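PDB 4ZCF: type III restriction-modification enzyme EcoP15I Mod subunit from Escherichia coli, which methylates one adenine of the asymmetric site 5'-CAGCAG-3' at N6, using S-adenosyl-L-methionine, and joins the Res subunit for DNA restriction. Local coordinates for residues A[76-90]-A[504-516]. Residues are numbered along the deposited sequence; the frame is centred on the assembly and turned at random.
Sequences TLLAEDKTHNQQEEN and DQGFKVYQLMPDF
Beyond the Glu80-Tyr510 pair, Asn85 lays its carboxamide along the backbone of Val509: OD1 accepts from Val509 N at 2.7 Å, and ND2 gives a hydrogen to Val509 O at 3.0 Å, in the plane of both amide and carbonyl. Asp81 N grips the same Val509 O. An asparagine suits because its short amide offers donor and acceptor side by side, as a neighbouring strand would; the second ND2 hydrogen goes to Glu80 OE1, which fixes the amide's rotation. Replacing Asn85 by an alanine would probably leave Val509 N without its acceptor, Glu80 OE1 without this donor and Val509 O with one donor fewer.

One residue earlier, a chi1 of -171° swings the His84 imidazole across the Phe507 ring, NE2 over one face, the planes inclined at 51°. Its flat ring also offers a face to Val509 CG2, a CH-pi contact, and an edge N-H to Phe507 O, a weak bond.

Before the helix, strand 76-80 pairs antiparallel with 508-514. Ala79, being small, lets Met513 CG fold within 3.6 Å of its CB. On the other face, the aliphatic stem of Glu80 lies beside Tyr510, Glu80 CG 3.4 Å from Tyr510 CE1, while its carboxylate also takes Lys82 NZ.

Within this chain strand 76-80 is an outermost strand of the large mixed sheet, 508-514 lying between it and 96-99; helix 487-500 packs on His84 and Phe507, helix 539-552 on Leu77 and Ala79.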
loop_
_atom_site.group_PDB
_atom_site.type_symbol
_atom_site.label_atom_id
_atom_site.label_comp_id
_atom_site.label_asym_id
_atom_site.label_seq_id
_atom_site.Cartn_x
_atom_site.Cartn_y
_atom_site.Cartn_z
ATOM N N THR A 76 -28.964 5.670 -4.755
ATOM C CA THR A 76 -29.699 5.888 -3.515
ATOM C C THR A 76 -29.469 7.269 -2.907
ATOM O O THR A 76 -28.680 8.076 -3.406
ATOM C CB THR A 76 -29.259 4.812 -2.478
ATOM O OG1 THR A 76 -27.835 4.825 -2.332
ATOM C CG2 THR A 76 -29.731 3.411 -2.810
ATOM N N LEU A 77 -30.172 7.527 -1.799
ATOM C CA LEU A 77 -30.030 8.706 -0.963
ATOM C C LEU A 77 -29.731 8.201 0.472
ATOM O O LEU A 77 -29.868 7.013 0.765
ATOM C CB LEU A 77 -31.306 9.577 -0.967
ATOM C CG LEU A 77 -31.947 10.012 -2.296
ATOM C CD1 LEU A 77 -33.119 10.944 -2.030
ATOM C CD2 LEU A 77 -30.948 10.741 -3.212
ATOM N N LEU A 78 -29.384 9.119 1.362
ATOM C CA LEU A 78 -29.106 8.835 2.759
ATOM C C LEU A 78 -30.034 9.651 3.665
ATOM O O LEU A 78 -30.371 10.793 3.357
ATOM C CB LEU A 78 -27.629 9.126 3.107
ATOM C CG LEU A 78 -27.119 8.487 4.411
ATOM C CD1 LEU A 78 -26.740 7.045 4.196
ATOM C CD2 LEU A 78 -25.994 9.275 5.004
ATOM N N ALA A 79 -30.453 9.041 4.770
ATOM C CA ALA A 79 -31.289 9.671 5.772
ATOM C C ALA A 79 -30.909 9.123 7.121
ATOM O O ALA A 79 -30.339 8.038 7.207
ATOM C CB ALA A 79 -32.756 9.410 5.492
ATOM N N GLU A 80 -31.240 9.891 8.172
ATOM C CA GLU A 80 -31.011 9.610 9.587
ATOM C C GLU A 80 -32.083 8.732 10.153
ATOM O O GLU A 80 -33.206 8.735 9.656
ATOM C CB GLU A 80 -31.168 10.911 10.379
ATOM C CG GLU A 80 -30.101 11.950 10.195
ATOM C CD GLU A 80 -30.226 13.032 11.242
ATOM O OE1 GLU A 80 -29.680 12.856 12.355
ATOM O OE2 GLU A 80 -30.915 14.038 10.961
ATOM N N ASP A 81 -31.778 8.080 11.285
ATOM C CA ASP A 81 -32.779 7.409 12.106
ATOM C C ASP A 81 -33.052 8.514 13.115
ATOM O O ASP A 81 -32.287 8.660 14.077
ATOM C CB ASP A 81 -32.246 6.149 12.816
ATOM C CG ASP A 81 -33.317 5.381 13.580
ATOM O OD1 ASP A 81 -34.149 6.024 14.250
ATOM O OD2 ASP A 81 -33.318 4.143 13.506
ATOM N N LYS A 82 -34.060 9.367 12.818
ATOM C CA LYS A 82 -34.436 10.543 13.632
ATOM C C LYS A 82 -34.698 10.208 15.097
ATOM O O LYS A 82 -34.222 10.941 15.956
ATOM C CB LYS A 82 -35.619 11.330 13.015
ATOM C CG LYS A 82 -35.415 11.805 11.566
ATOM C CD LYS A 82 -34.562 13.071 11.446
ATOM C CE LYS A 82 -34.218 13.383 10.003
ATOM N NZ LYS A 82 -33.528 14.698 9.863
ATOM N N THR A 83 -35.421 9.093 15.383
ATOM C CA THR A 83 -35.731 8.638 16.750
ATOM C C THR A 83 -34.406 8.408 17.516
ATOM O O THR A 83 -34.140 9.113 18.502
ATOM C CB THR A 83 -36.673 7.398 16.742
ATOM O OG1 THR A 83 -37.740 7.591 15.813
ATOM C CG2 THR A 83 -37.259 7.089 18.121
ATOM N N HIS A 84 -33.554 7.485 16.998
ATOM C CA HIS A 84 -32.241 7.165 17.552
ATOM C C HIS A 84 -31.331 8.411 17.749
ATOM O O HIS A 84 -30.804 8.609 18.841
ATOM C CB HIS A 84 -31.528 6.063 16.717
ATOM C CG HIS A 84 -30.261 5.541 17.354
ATOM N ND1 HIS A 84 -30.253 4.373 18.104
ATOM C CD2 HIS A 84 -29.022 6.079 17.385
ATOM C CE1 HIS A 84 -29.019 4.237 18.540
ATOM N NE2 HIS A 84 -28.247 5.240 18.140
ATOM N N ASN A 85 -31.144 9.229 16.712
ATOM C CA ASN A 85 -30.231 10.379 16.787
ATOM C C ASN A 85 -30.614 11.490 17.749
ATOM O O ASN A 85 -29.728 12.194 18.236
ATOM C CB ASN A 85 -29.899 10.925 15.397
ATOM C CG ASN A 85 -29.402 9.886 14.434
ATOM O OD1 ASN A 85 -29.019 8.784 14.811
ATOM N ND2 ASN A 85 -29.438 10.200 13.156
ATOM N N GLN A 86 -31.917 11.645 18.023
ATOM C CA GLN A 86 -32.455 12.677 18.921
ATOM C C GLN A 86 -32.338 12.300 20.405
ATOM O O GLN A 86 -32.521 13.168 21.269
ATOM C CB GLN A 86 -33.910 13.055 18.546
ATOM C CG GLN A 86 -34.001 14.031 17.368
ATOM C CD GLN A 86 -35.340 14.740 17.280
ATOM O OE1 GLN A 86 -35.737 15.507 18.174
ATOM N NE2 GLN A 86 -36.045 14.545 16.169
ATOM N N GLN A 87 -32.028 11.016 20.707
ATOM C CA GLN A 87 -31.848 10.574 22.089
ATOM C C GLN A 87 -30.610 11.243 22.664
ATOM O O GLN A 87 -29.643 11.467 21.938
ATOM C CB GLN A 87 -31.832 9.043 22.217
ATOM C CG GLN A 87 -33.225 8.456 22.025
ATOM C CD GLN A 87 -33.274 6.969 22.212
ATOM O OE1 GLN A 87 -33.157 6.460 23.333
ATOM N NE2 GLN A 87 -33.517 6.238 21.130
ATOM N N GLU A 88 -30.703 11.691 23.929
ATOM C CA GLU A 88 -29.644 12.416 24.636
ATOM C C GLU A 88 -28.232 11.813 24.421
ATOM O O GLU A 88 -27.313 12.551 24.071
ATOM C CB GLU A 88 -29.995 12.573 26.128
ATOM C CG GLU A 88 -29.400 13.822 26.769
ATOM C CD GLU A 88 -30.107 15.153 26.541
ATOM O OE1 GLU A 88 -30.937 15.262 25.604
ATOM O OE2 GLU A 88 -29.827 16.094 27.318
ATOM N N GLU A 89 -28.085 10.482 24.575
ATOM C CA GLU A 89 -26.827 9.740 24.378
ATOM C C GLU A 89 -26.220 9.914 22.959
ATOM O O GLU A 89 -25.050 10.267 22.817
ATOM C CB GLU A 89 -26.990 8.238 24.750
ATOM C CG GLU A 89 -28.202 7.523 24.156
ATOM C CD GLU A 89 -29.453 7.480 25.017
ATOM O OE1 GLU A 89 -29.658 8.403 25.839
ATOM O OE2 GLU A 89 -30.236 6.514 24.863
ATOM N N ASN A 90 -27.050 9.758 21.937
ATOM C CA ASN A 90 -26.693 9.851 20.529
ATOM C C ASN A 90 -26.589 11.256 19.950
ATOM O O ASN A 90 -25.952 11.425 18.913
ATOM C CB ASN A 90 -27.687 9.039 19.732
ATOM C CG ASN A 90 -27.936 7.703 20.355
ATOM O OD1 ASN A 90 -27.017 6.917 20.589
ATOM N ND2 ASN A 90 -29.169 7.445 20.706
ATOM N N ASP A 504 -22.278 5.837 28.254
ATOM C CA ASP A 504 -23.262 6.437 27.334
ATOM C C ASP A 504 -22.626 7.305 26.241
ATOM O O ASP A 504 -23.113 8.408 25.964
ATOM C CB ASP A 504 -24.365 7.213 28.100
ATOM C CG ASP A 504 -25.197 6.363 29.039
ATOM O OD1 ASP A 504 -26.079 5.619 28.543
ATOM O OD2 ASP A 504 -24.987 6.460 30.276
ATOM N N GLN A 505 -21.549 6.807 25.607
ATOM C CA GLN A 505 -20.868 7.547 24.537
ATOM C C GLN A 505 -21.738 7.866 23.334
ATOM O O GLN A 505 -21.510 8.885 22.683
ATOM C CB GLN A 505 -19.594 6.842 24.085
ATOM C CG GLN A 505 -18.429 7.119 25.009
ATOM C CD GLN A 505 -17.136 6.546 24.510
ATOM O OE1 GLN A 505 -16.480 5.776 25.217
ATOM N NE2 GLN A 505 -16.706 6.978 23.321
ATOM N N GLY A 506 -22.689 6.981 23.034
ATOM C CA GLY A 506 -23.619 7.105 21.917
ATOM C C GLY A 506 -23.012 7.070 20.526
ATOM O O GLY A 506 -21.795 7.192 20.346
ATOM N N PHE A 507 -23.893 6.959 19.521
ATOM C CA PHE A 507 -23.580 6.924 18.098
ATOM C C PHE A 507 -24.832 7.321 17.309
ATOM O O PHE A 507 -25.950 7.066 17.766
ATOM C CB PHE A 507 -23.103 5.502 17.670
ATOM C CG PHE A 507 -24.126 4.398 17.842
ATOM C CD1 PHE A 507 -24.403 3.872 19.095
ATOM C CD2 PHE A 507 -24.821 3.892 16.744
ATOM C CE1 PHE A 507 -25.370 2.888 19.253
ATOM C CE2 PHE A 507 -25.777 2.892 16.902
ATOM C CZ PHE A 507 -26.044 2.394 18.155
ATOM N N LYS A 508 -24.638 7.900 16.100
ATOM C CA LYS A 508 -25.730 8.270 15.211
ATOM C C LYS A 508 -25.956 7.183 14.168
ATOM O O LYS A 508 -25.006 6.527 13.739
ATOM C CB LYS A 508 -25.479 9.638 14.570
ATOM C CG LYS A 508 -25.908 10.805 15.465
ATOM C CD LYS A 508 -25.331 12.161 15.066
ATOM C CE LYS A 508 -25.719 12.688 13.698
ATOM N NZ LYS A 508 -25.018 13.970 13.388
ATOM N N VAL A 509 -27.234 6.949 13.813
ATOM C CA VAL A 509 -27.655 5.965 12.803
ATOM C C VAL A 509 -28.059 6.719 11.519
ATOM O O VAL A 509 -28.657 7.791 11.586
ATOM C CB VAL A 509 -28.752 4.964 13.302
ATOM C CG1 VAL A 509 -29.189 3.992 12.205
ATOM C CG2 VAL A 509 -28.267 4.182 14.513
ATOM N N TYR A 510 -27.654 6.166 10.372
ATOM C CA TYR A 510 -27.924 6.618 9.018
ATOM C C TYR A 510 -28.247 5.393 8.213
ATOM O O TYR A 510 -27.802 4.302 8.571
ATOM C CB TYR A 510 -26.711 7.340 8.427
ATOM C CG TYR A 510 -26.603 8.758 8.915
ATOM C CD1 TYR A 510 -27.269 9.787 8.268
ATOM C CD2 TYR A 510 -25.908 9.062 10.079
ATOM C CE1 TYR A 510 -27.202 11.098 8.736
ATOM C CE2 TYR A 510 -25.852 10.368 10.571
ATOM C CZ TYR A 510 -26.522 11.376 9.911
ATOM O OH TYR A 510 -26.431 12.665 10.372
ATOM N N GLN A 511 -29.068 5.551 7.177
ATOM C CA GLN A 511 -29.499 4.452 6.312
ATOM C C GLN A 511 -29.684 4.873 4.858
ATOM O O GLN A 511 -29.994 6.032 4.579
ATOM C CB GLN A 511 -30.793 3.814 6.846
ATOM C CG GLN A 511 -31.947 4.801 7.058
ATOM C CD GLN A 511 -32.994 4.180 7.924
ATOM O OE1 GLN A 511 -33.755 3.303 7.496
ATOM N NE2 GLN A 511 -33.006 4.572 9.187
ATOM N N LEU A 512 -29.508 3.923 3.936
ATOM C CA LEU A 512 -29.730 4.186 2.518
ATOM C C LEU A 512 -31.241 4.255 2.246
ATOM O O LEU A 512 -32.008 3.444 2.791
ATOM C CB LEU A 512 -29.092 3.105 1.626
ATOM C CG LEU A 512 -27.590 3.058 1.499
ATOM C CD1 LEU A 512 -27.194 1.891 0.651
ATOM C CD2 LEU A 512 -27.019 4.363 0.947
ATOM N N MET A 513 -31.659 5.210 1.390
ATOM C CA MET A 513 -33.085 5.403 1.022
ATOM C C MET A 513 -33.261 5.287 -0.473
ATOM O O MET A 513 -32.360 5.727 -1.202
ATOM C CB MET A 513 -33.603 6.799 1.446
ATOM C CG MET A 513 -33.497 7.073 2.919
ATOM S SD MET A 513 -34.592 6.073 3.957
ATOM C CE MET A 513 -36.109 6.988 3.808
ATOM N N PRO A 514 -34.440 4.787 -0.952
ATOM C CA PRO A 514 -34.692 4.747 -2.413
ATOM C C PRO A 514 -34.694 6.159 -2.984
ATOM O O PRO A 514 -35.127 7.064 -2.270
ATOM C CB PRO A 514 -36.073 4.087 -2.528
ATOM C CG PRO A 514 -36.694 4.193 -1.194
ATOM C CD PRO A 514 -35.581 4.216 -0.195
ATOM N N ASP A 515 -34.129 6.376 -4.198
ATOM C CA ASP A 515 -34.054 7.728 -4.789
ATOM C C ASP A 515 -35.395 8.180 -5.388
ATOM O O ASP A 515 -35.580 8.084 -6.602
ATOM C CB ASP A 515 -32.900 7.828 -5.817
ATOM C CG ASP A 515 -32.675 9.190 -6.479
ATOM O OD1 ASP A 515 -33.416 10.154 -6.152
ATOM O OD2 ASP A 515 -31.762 9.292 -7.316
ATOM N N PHE A 516 -36.302 8.714 -4.541
ATOM C CA PHE A 516 -37.655 9.171 -4.916
ATOM C C PHE A 516 -37.710 10.254 -6.023
ATOM O O PHE A 516 -38.723 10.354 -6.710
ATOM C CB PHE A 516 -38.468 9.609 -3.671
ATOM C CG PHE A 516 -37.939 10.860 -3.016
ATOM C CD1 PHE A 516 -38.291 12.118 -3.493
ATOM C CD2 PHE A 516 -37.059 10.784 -1.946
ATOM C CE1 PHE A 516 -37.754 13.276 -2.929
ATOM C CE2 PHE A 516 -36.526 11.944 -1.377
ATOM C CZ PHE A 516 -36.876 13.182 -1.876
#